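Long-range contacts in putative HpcE protein (Mycolicibacterium smegmatis, PDB 6V77), which is of unknown precise function but belongs to the fumarylacetoacetate hydrolase (FAH) family and carries a bound zinc ion: residues B[119-124]-B[239-244]; B[71-76]-B[235-240]; B[92-97]-B[219-224]. All coordinates share one frame; numbering follows the deposited sequence.

Contact 1 of 3, residues B[119-124]-B[239-244]; sequences DWEVEL and TGTPSG. With ZN (zinc ion), chain L.
E123 divides its carboxylate between the zinc ion and G240: OE2 of E123 binds the metal at 2.2 Å, while OE1 of E123 accepts the backbone N-H of G240, with G240 N 2.8 Å away and well above the carboxylate plane. OE1 also has a weak bond from water 1, itself a zinc ligand. E121 reaches the same metal through OE1, and D152 completes the protein ligands. The other oxygen of E121, OE2, is paired with R156, and the carboxylate carbon CD rests 3.5 Å from the methyl CG2 of T241. With OG1 anti to its backbone N (chi1 -163°), T241 turns the hydroxyl to the strand and donates to V122 O at 2.7 Å; the same OG1 is also bonded to Q207.

Farther along, L124 O is gripped twice by one residue: T239 N points nearly down the C=O axis, and T239 OG1 donates at 2.7 Å from the side. Water 2 bridges the two segments, accepting from L124 N and donating to T239 OG1 and G240 O. At the other end W120 NE1 gives a bent bond to G244 O, 3.1 Å away and above the carbonyl plane. The contact is buried, and the polar atoms named here are each bonded. The bond from G240 N would be expected to limit rotation of the E123 carboxylate, making the 239-244 loop a second shell to the zinc.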
# COMPACT_ATOMS: atom_id res chain seq x y z
N ASP B 119 19.95 -6.49 -2.95
CA ASP B 119 20.07 -6.70 -4.38
C ASP B 119 19.47 -5.50 -5.10
O ASP B 119 18.57 -4.83 -4.58
CB ASP B 119 19.36 -7.98 -4.77
CG ASP B 119 19.86 -8.58 -6.05
OD1 ASP B 119 20.71 -7.96 -6.74
OD2 ASP B 119 19.40 -9.69 -6.36
N TRP B 120 19.98 -5.24 -6.31
CA TRP B 120 19.56 -4.11 -7.14
C TRP B 120 18.58 -4.56 -8.21
O TRP B 120 18.63 -5.70 -8.68
CB TRP B 120 20.79 -3.48 -7.82
CG TRP B 120 21.58 -4.50 -8.63
CD1 TRP B 120 21.39 -4.85 -9.94
CD2 TRP B 120 22.66 -5.32 -8.15
NE1 TRP B 120 22.29 -5.82 -10.31
CE2 TRP B 120 23.08 -6.13 -9.23
CE3 TRP B 120 23.32 -5.44 -6.93
CZ2 TRP B 120 24.11 -7.04 -9.12
CZ3 TRP B 120 24.37 -6.36 -6.82
CH2 TRP B 120 24.75 -7.14 -7.92
N GLU B 121 17.70 -3.63 -8.64
CA GLU B 121 16.70 -3.90 -9.68
C GLU B 121 16.31 -2.56 -10.32
O GLU B 121 15.43 -1.88 -9.79
CB GLU B 121 15.46 -4.60 -9.11
CG GLU B 121 15.68 -5.99 -8.46
CD GLU B 121 14.39 -6.81 -8.32
OE1 GLU B 121 13.30 -6.22 -8.43
OE2 GLU B 121 14.46 -8.04 -8.12
N VAL B 122 16.92 -2.19 -11.45
CA VAL B 122 16.47 -0.98 -12.15
C VAL B 122 15.08 -1.22 -12.71
O VAL B 122 14.79 -2.30 -13.25
CB VAL B 122 17.44 -0.54 -13.27
CG1 VAL B 122 17.68 -1.65 -14.30
CG2 VAL B 122 16.90 0.71 -14.00
N GLU B 123 14.19 -0.23 -12.59
CA GLU B 123 12.85 -0.39 -13.14
C GLU B 123 12.33 0.91 -13.72
O GLU B 123 12.64 2.00 -13.24
CB GLU B 123 11.85 -0.87 -12.08
CG GLU B 123 12.35 -2.09 -11.31
CD GLU B 123 11.25 -2.94 -10.73
OE1 GLU B 123 10.06 -2.57 -10.83
OE2 GLU B 123 11.60 -3.99 -10.19
N LEU B 124 11.51 0.77 -14.77
CA LEU B 124 10.68 1.88 -15.22
C LEU B 124 9.54 2.06 -14.22
O LEU B 124 8.86 1.09 -13.86
CB LEU B 124 10.12 1.61 -16.61
CG LEU B 124 9.13 2.66 -17.12
CD1 LEU B 124 9.86 3.95 -17.41
CD2 LEU B 124 8.44 2.15 -18.39
N THR B 239 7.48 -1.39 -12.69
CA THR B 239 7.03 -2.27 -13.77
C THR B 239 7.83 -3.57 -13.88
O THR B 239 7.47 -4.42 -14.71
CB THR B 239 7.06 -1.56 -15.13
OG1 THR B 239 8.39 -1.10 -15.43
CG2 THR B 239 6.07 -0.39 -15.14
N GLY B 240 8.87 -3.74 -13.07
CA GLY B 240 9.69 -4.94 -13.13
C GLY B 240 11.12 -4.66 -13.54
O GLY B 240 11.40 -3.58 -14.06
N THR B 241 12.03 -5.61 -13.29
CA THR B 241 13.44 -5.38 -13.60
C THR B 241 13.97 -6.41 -14.60
O THR B 241 13.57 -7.58 -14.57
CB THR B 241 14.31 -5.44 -12.33
OG1 THR B 241 15.58 -4.85 -12.60
CG2 THR B 241 14.53 -6.86 -11.84
N PRO B 242 14.87 -6.00 -15.48
CA PRO B 242 15.50 -6.94 -16.42
C PRO B 242 16.53 -7.82 -15.70
O PRO B 242 16.73 -7.73 -14.49
CB PRO B 242 16.17 -6.02 -17.46
CG PRO B 242 16.43 -4.74 -16.73
CD PRO B 242 15.28 -4.60 -15.72
N SER B 243 17.17 -8.68 -16.47
CA SER B 243 18.14 -9.61 -15.90
C SER B 243 19.39 -8.88 -15.42
O SER B 243 19.60 -7.68 -15.66
CB SER B 243 18.51 -10.68 -16.92
OG SER B 243 19.32 -10.12 -17.94
N GLY B 244 20.25 -9.62 -14.72
CA GLY B 244 21.46 -9.07 -14.16
C GLY B 244 21.42 -8.82 -12.67
O GLY B 244 22.42 -8.32 -12.12
ZN ZN L . 11.18 -5.65 -8.87
O HOH W 1 9.18 -4.87 -9.06
O HOH W 2 10.85 -1.83 -16.09

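Contact 2 of 3, residues B[71-76]-B[235-240]; sequences QVFAVG and DVIFTG
F73 and F238 mark the middle of a parallel strand pairing in which 72-76 and 236-238 run with their axes 4.7 Å apart at closest approach and 13° from parallel. The backbone ladder comes first. V236 N donates to Q71 O, F73 N to V236 O at 2.8 Å, F238 N to F73 O, and V75 N to F238 O; F73 bonds to both V236 and F238, through its N and its O, the parallel pattern. The CA atoms of V72, I237 and G240 add C-H contacts to facing carbonyl oxygens.

The polar side chains gather at the start of the ladder. Q71 and D235 make a two-point clasp: Q71 N reaches OD1 of D235 from above the carboxylate plane, whereas NE2 of Q71, 2.8 Å from OD2 of D235, meets it on the syn side with the acceptor in the amide plane. The extended chain beyond CG (chi2 173°) carries NE2 there, amide and carboxylate planes 48° apart. NE2 also bonds E230 O, and Q71 OE1 bonds S102 OG of the second subunit. OD2 of D235 also accepts from Y232 N and lies in plane at the edge of the F73 ring, 3.9 Å from CE2 of F73.

Apolar contacts divide between two faces. On one, CG1 of V72 touches the rim of the F238 ring at CD2, 4.1 Å away, and CB of A74 meets CB of F238. On the other, F73 lies against I237, and V75 CG2 approaches I237 CG2 at 4.3 Å; L221, I222 and L225 of helix 218-226 cover this face. F100 of the second subunit meets the F73 ring. Strand 236-238 also pairs antiparallel with 118-128, making this a buried parallel pair within the mixed central sheet of the FAH-family fold.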
# COMPACT_ATOMS: atom_id res chain seq x y z
N GLN B 71 -1.75 3.88 -3.70
CA GLN B 71 -1.48 2.47 -3.94
C GLN B 71 -0.16 2.39 -4.70
O GLN B 71 0.08 3.20 -5.59
CB GLN B 71 -2.59 1.81 -4.78
CG GLN B 71 -3.94 1.85 -4.07
CD GLN B 71 -5.10 1.36 -4.93
OE1 GLN B 71 -5.91 0.55 -4.47
NE2 GLN B 71 -5.17 1.83 -6.18
N VAL B 72 0.67 1.41 -4.33
CA VAL B 72 1.93 1.12 -5.02
C VAL B 72 1.85 -0.30 -5.52
O VAL B 72 1.69 -1.24 -4.72
CB VAL B 72 3.14 1.27 -4.08
CG1 VAL B 72 4.43 0.86 -4.81
CG2 VAL B 72 3.23 2.69 -3.53
N PHE B 73 2.02 -0.48 -6.82
CA PHE B 73 2.02 -1.81 -7.41
C PHE B 73 3.43 -2.14 -7.85
O PHE B 73 4.01 -1.42 -8.67
CB PHE B 73 1.06 -1.87 -8.59
CG PHE B 73 -0.32 -1.49 -8.19
CD1 PHE B 73 -1.14 -2.41 -7.57
CD2 PHE B 73 -0.75 -0.19 -8.36
CE1 PHE B 73 -2.43 -2.07 -7.16
CE2 PHE B 73 -2.07 0.17 -7.96
CZ PHE B 73 -2.89 -0.76 -7.34
N ALA B 74 3.97 -3.23 -7.34
CA ALA B 74 5.30 -3.66 -7.76
C ALA B 74 5.17 -5.00 -8.46
O ALA B 74 4.48 -5.90 -7.97
CB ALA B 74 6.25 -3.74 -6.56
N VAL B 75 5.83 -5.13 -9.60
CA VAL B 75 5.66 -6.26 -10.50
C VAL B 75 6.91 -7.12 -10.42
O VAL B 75 8.03 -6.61 -10.53
CB VAL B 75 5.40 -5.78 -11.93
CG1 VAL B 75 5.26 -6.96 -12.88
CG2 VAL B 75 4.14 -4.87 -11.96
N GLY B 76 6.72 -8.42 -10.18
CA GLY B 76 7.82 -9.37 -10.23
C GLY B 76 7.89 -10.06 -11.59
O GLY B 76 6.95 -10.03 -12.36
N ASP B 235 -1.08 7.07 -8.30
CA ASP B 235 -0.57 5.74 -7.96
C ASP B 235 0.72 5.45 -8.73
O ASP B 235 0.96 5.97 -9.82
CB ASP B 235 -1.59 4.64 -8.31
CG ASP B 235 -2.72 4.51 -7.29
OD1 ASP B 235 -2.72 5.23 -6.26
OD2 ASP B 235 -3.63 3.68 -7.55
N VAL B 236 1.53 4.56 -8.16
CA VAL B 236 2.86 4.24 -8.66
C VAL B 236 2.91 2.78 -9.06
O VAL B 236 2.44 1.91 -8.31
CB VAL B 236 3.94 4.55 -7.60
CG1 VAL B 236 5.28 3.85 -7.94
CG2 VAL B 236 4.14 6.05 -7.50
N ILE B 237 3.47 2.50 -10.24
CA ILE B 237 3.73 1.13 -10.69
C ILE B 237 5.23 0.97 -10.93
O ILE B 237 5.80 1.66 -11.78
CB ILE B 237 2.96 0.77 -11.97
CG1 ILE B 237 1.47 1.02 -11.81
CG2 ILE B 237 3.18 -0.70 -12.31
CD1 ILE B 237 0.73 0.82 -13.14
N PHE B 238 5.85 0.06 -10.17
CA PHE B 238 7.20 -0.43 -10.44
C PHE B 238 7.05 -1.59 -11.43
O PHE B 238 6.53 -2.64 -11.07
CB PHE B 238 7.84 -0.90 -9.14
CG PHE B 238 8.43 0.20 -8.31
CD1 PHE B 238 9.80 0.50 -8.44
CD2 PHE B 238 7.67 0.90 -7.40
CE1 PHE B 238 10.37 1.51 -7.68
CE2 PHE B 238 8.23 1.91 -6.63
CZ PHE B 238 9.58 2.22 -6.78
N THR B 239 7.48 -1.39 -12.69
CA THR B 239 7.03 -2.27 -13.77
C THR B 239 7.83 -3.57 -13.88
O THR B 239 7.47 -4.42 -14.71
CB THR B 239 7.06 -1.56 -15.13
OG1 THR B 239 8.39 -1.10 -15.43
CG2 THR B 239 6.07 -0.39 -15.14
N GLY B 240 8.87 -3.74 -13.07
CA GLY B 240 9.69 -4.94 -13.13
C GLY B 240 11.12 -4.66 -13.54
O GLY B 240 11.40 -3.58 -14.06

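Contact 3 of 3, residues B[92-97]-B[219-224]; sequences EHPVIF and SNLIAY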
# COMPACT_ATOMS: atom_id res chain seq x y z
N GLU B 92 2.57 -16.47 -16.24
CA GLU B 92 1.52 -16.31 -17.24
C GLU B 92 0.67 -15.07 -17.01
O GLU B 92 -0.05 -14.65 -17.92
CB GLU B 92 0.62 -17.55 -17.25
N HIS B 93 0.72 -14.49 -15.82
CA HIS B 93 0.05 -13.24 -15.50
C HIS B 93 1.00 -12.43 -14.64
O HIS B 93 1.90 -12.99 -14.00
CB HIS B 93 -1.27 -13.48 -14.77
CG HIS B 93 -2.23 -14.33 -15.54
ND1 HIS B 93 -3.05 -13.82 -16.52
CD2 HIS B 93 -2.46 -15.66 -15.49
CE1 HIS B 93 -3.77 -14.80 -17.04
NE2 HIS B 93 -3.43 -15.93 -16.43
N PRO B 94 0.81 -11.11 -14.58
CA PRO B 94 1.68 -10.28 -13.72
C PRO B 94 1.68 -10.74 -12.27
O PRO B 94 0.63 -11.00 -11.68
CB PRO B 94 1.07 -8.88 -13.87
CG PRO B 94 0.48 -8.90 -15.27
CD PRO B 94 -0.09 -10.28 -15.41
N VAL B 95 2.88 -10.82 -11.70
CA VAL B 95 3.10 -11.11 -10.29
C VAL B 95 3.09 -9.77 -9.56
O VAL B 95 3.92 -8.91 -9.84
CB VAL B 95 4.43 -11.84 -10.08
CG1 VAL B 95 4.67 -12.09 -8.60
CG2 VAL B 95 4.46 -13.16 -10.86
N ILE B 96 2.14 -9.57 -8.64
CA ILE B 96 1.90 -8.25 -8.07
C ILE B 96 2.13 -8.26 -6.56
O ILE B 96 1.56 -9.09 -5.84
CB ILE B 96 0.48 -7.74 -8.40
CG1 ILE B 96 0.25 -7.69 -9.93
CG2 ILE B 96 0.26 -6.38 -7.73
CD1 ILE B 96 1.19 -6.74 -10.70
N PHE B 97 2.94 -7.32 -6.09
CA PHE B 97 3.11 -7.09 -4.66
C PHE B 97 3.21 -5.58 -4.46
O PHE B 97 2.84 -4.79 -5.33
CB PHE B 97 4.33 -7.85 -4.10
CG PHE B 97 5.55 -7.73 -4.93
CD1 PHE B 97 6.46 -6.71 -4.69
CD2 PHE B 97 5.81 -8.62 -5.96
CE1 PHE B 97 7.61 -6.59 -5.47
CE2 PHE B 97 6.95 -8.49 -6.75
CZ PHE B 97 7.84 -7.49 -6.51
N SER B 219 0.86 -0.98 -20.82
CA SER B 219 -0.58 -0.93 -21.06
C SER B 219 -1.26 -2.17 -20.51
O SER B 219 -2.37 -2.11 -19.99
CB SER B 219 -0.87 -0.80 -22.56
OG SER B 219 -0.44 0.45 -23.04
N ASN B 220 -0.61 -3.32 -20.66
CA ASN B 220 -1.19 -4.56 -20.16
C ASN B 220 -1.24 -4.56 -18.64
O ASN B 220 -2.22 -5.02 -18.05
CB ASN B 220 -0.38 -5.75 -20.68
CG ASN B 220 -0.94 -7.08 -20.22
OD1 ASN B 220 -0.56 -7.58 -19.16
ND2 ASN B 220 -1.86 -7.64 -20.99
N LEU B 221 -0.18 -4.08 -17.99
CA LEU B 221 -0.18 -3.96 -16.54
C LEU B 221 -1.35 -3.11 -16.05
O LEU B 221 -2.06 -3.49 -15.11
CB LEU B 221 1.13 -3.35 -16.06
CG LEU B 221 2.39 -4.19 -16.24
CD1 LEU B 221 3.61 -3.36 -15.82
CD2 LEU B 221 2.31 -5.51 -15.43
N ILE B 222 -1.55 -1.94 -16.65
CA ILE B 222 -2.63 -1.05 -16.22
C ILE B 222 -3.98 -1.72 -16.39
O ILE B 222 -4.81 -1.73 -15.47
CB ILE B 222 -2.54 0.29 -16.97
CG1 ILE B 222 -1.32 1.08 -16.46
CG2 ILE B 222 -3.85 1.06 -16.88
CD1 ILE B 222 -0.91 2.22 -17.41
N ALA B 223 -4.22 -2.31 -17.57
CA ALA B 223 -5.47 -3.02 -17.82
C ALA B 223 -5.67 -4.14 -16.80
O ALA B 223 -6.74 -4.26 -16.19
CB ALA B 223 -5.47 -3.58 -19.24
N TYR B 224 -4.64 -4.97 -16.61
CA TYR B 224 -4.74 -6.12 -15.72
C TYR B 224 -5.03 -5.69 -14.29
O TYR B 224 -5.98 -6.18 -13.67
CB TYR B 224 -3.43 -6.92 -15.79
CG TYR B 224 -3.44 -8.14 -14.89
CD1 TYR B 224 -4.11 -9.29 -15.27
CD2 TYR B 224 -2.78 -8.13 -13.67
CE1 TYR B 224 -4.14 -10.41 -14.44
CE2 TYR B 224 -2.80 -9.25 -12.83
CZ TYR B 224 -3.49 -10.38 -13.23
OH TYR B 224 -3.52 -11.50 -12.44
O HOH W 3 -1.63 -11.81 -10.66
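P94 lies over one face of the Y224 ring, CD foremost, and this CH-pi contact is the tight part. CD of P94 stands 3.8 Å from the centroid of the Y224 ring and only 7° off its normal, over the middle of the face, while CG of P94 comes within 3.7 Å of CD2 of Y224. The tyrosine leaves helix 218-226 with CG anti to its backbone N (chi1 -180°), which carries the ring out across the proline. One turn earlier L221 adds its CD2 methyl, 3.9 Å from CG of P94, the two side chains sliding past each other in opposite directions. At its edge the Y224 ring meets I96 more distantly, CE2 of Y224 lying 4.5 Å from CG1 of I96. I96 and L221 both rest on V75 of strand 72-76, which carries the greasy layer down to the sheet.

Toward solvent the packing thins. The exposed H93 crosses the tyrosine at about a right angle and brings CB to 3.8 Å from OH of Y224, with no direct hydrogen bond between the segments. N220 touches CG of P94 only lightly through OD1; its ND2 is bonded to E137. The polar link is instead water 3, which donates to P94 O at 2.6 Å and also bonds the OH of Y224. The tyrosine also packs on L158 of the second subunit. With no direct hydrogen bond, the contact rests on apolar shape fit, while the shared water would be expected to steady the phenol tip against the loop backbone.

Contacts 1 and 2 are core, whereas contact 3 lies farther out and is only partly buried. The first two share T239 and G240: strand 236-238 has 72-76 on one side and 118-128 on the other, and as its chain runs on it passes from regular sheet pairing into the zinc site. Contact 3 joins the same sheet to helix 218-226, since 95-97 pairs antiparallel with 72-76, and V75 CG2 packs on I96 CD1 where it meets contact 2. The chemistry shifts accordingly: metal bonds and buried hydroxyl and carboxylate bonds in contact 1, a backbone ladder with apolar faces in contact 2, and direct contacts without hydrogen bonds in contact 3. Contacts 2 and 3 also touch the second subunit.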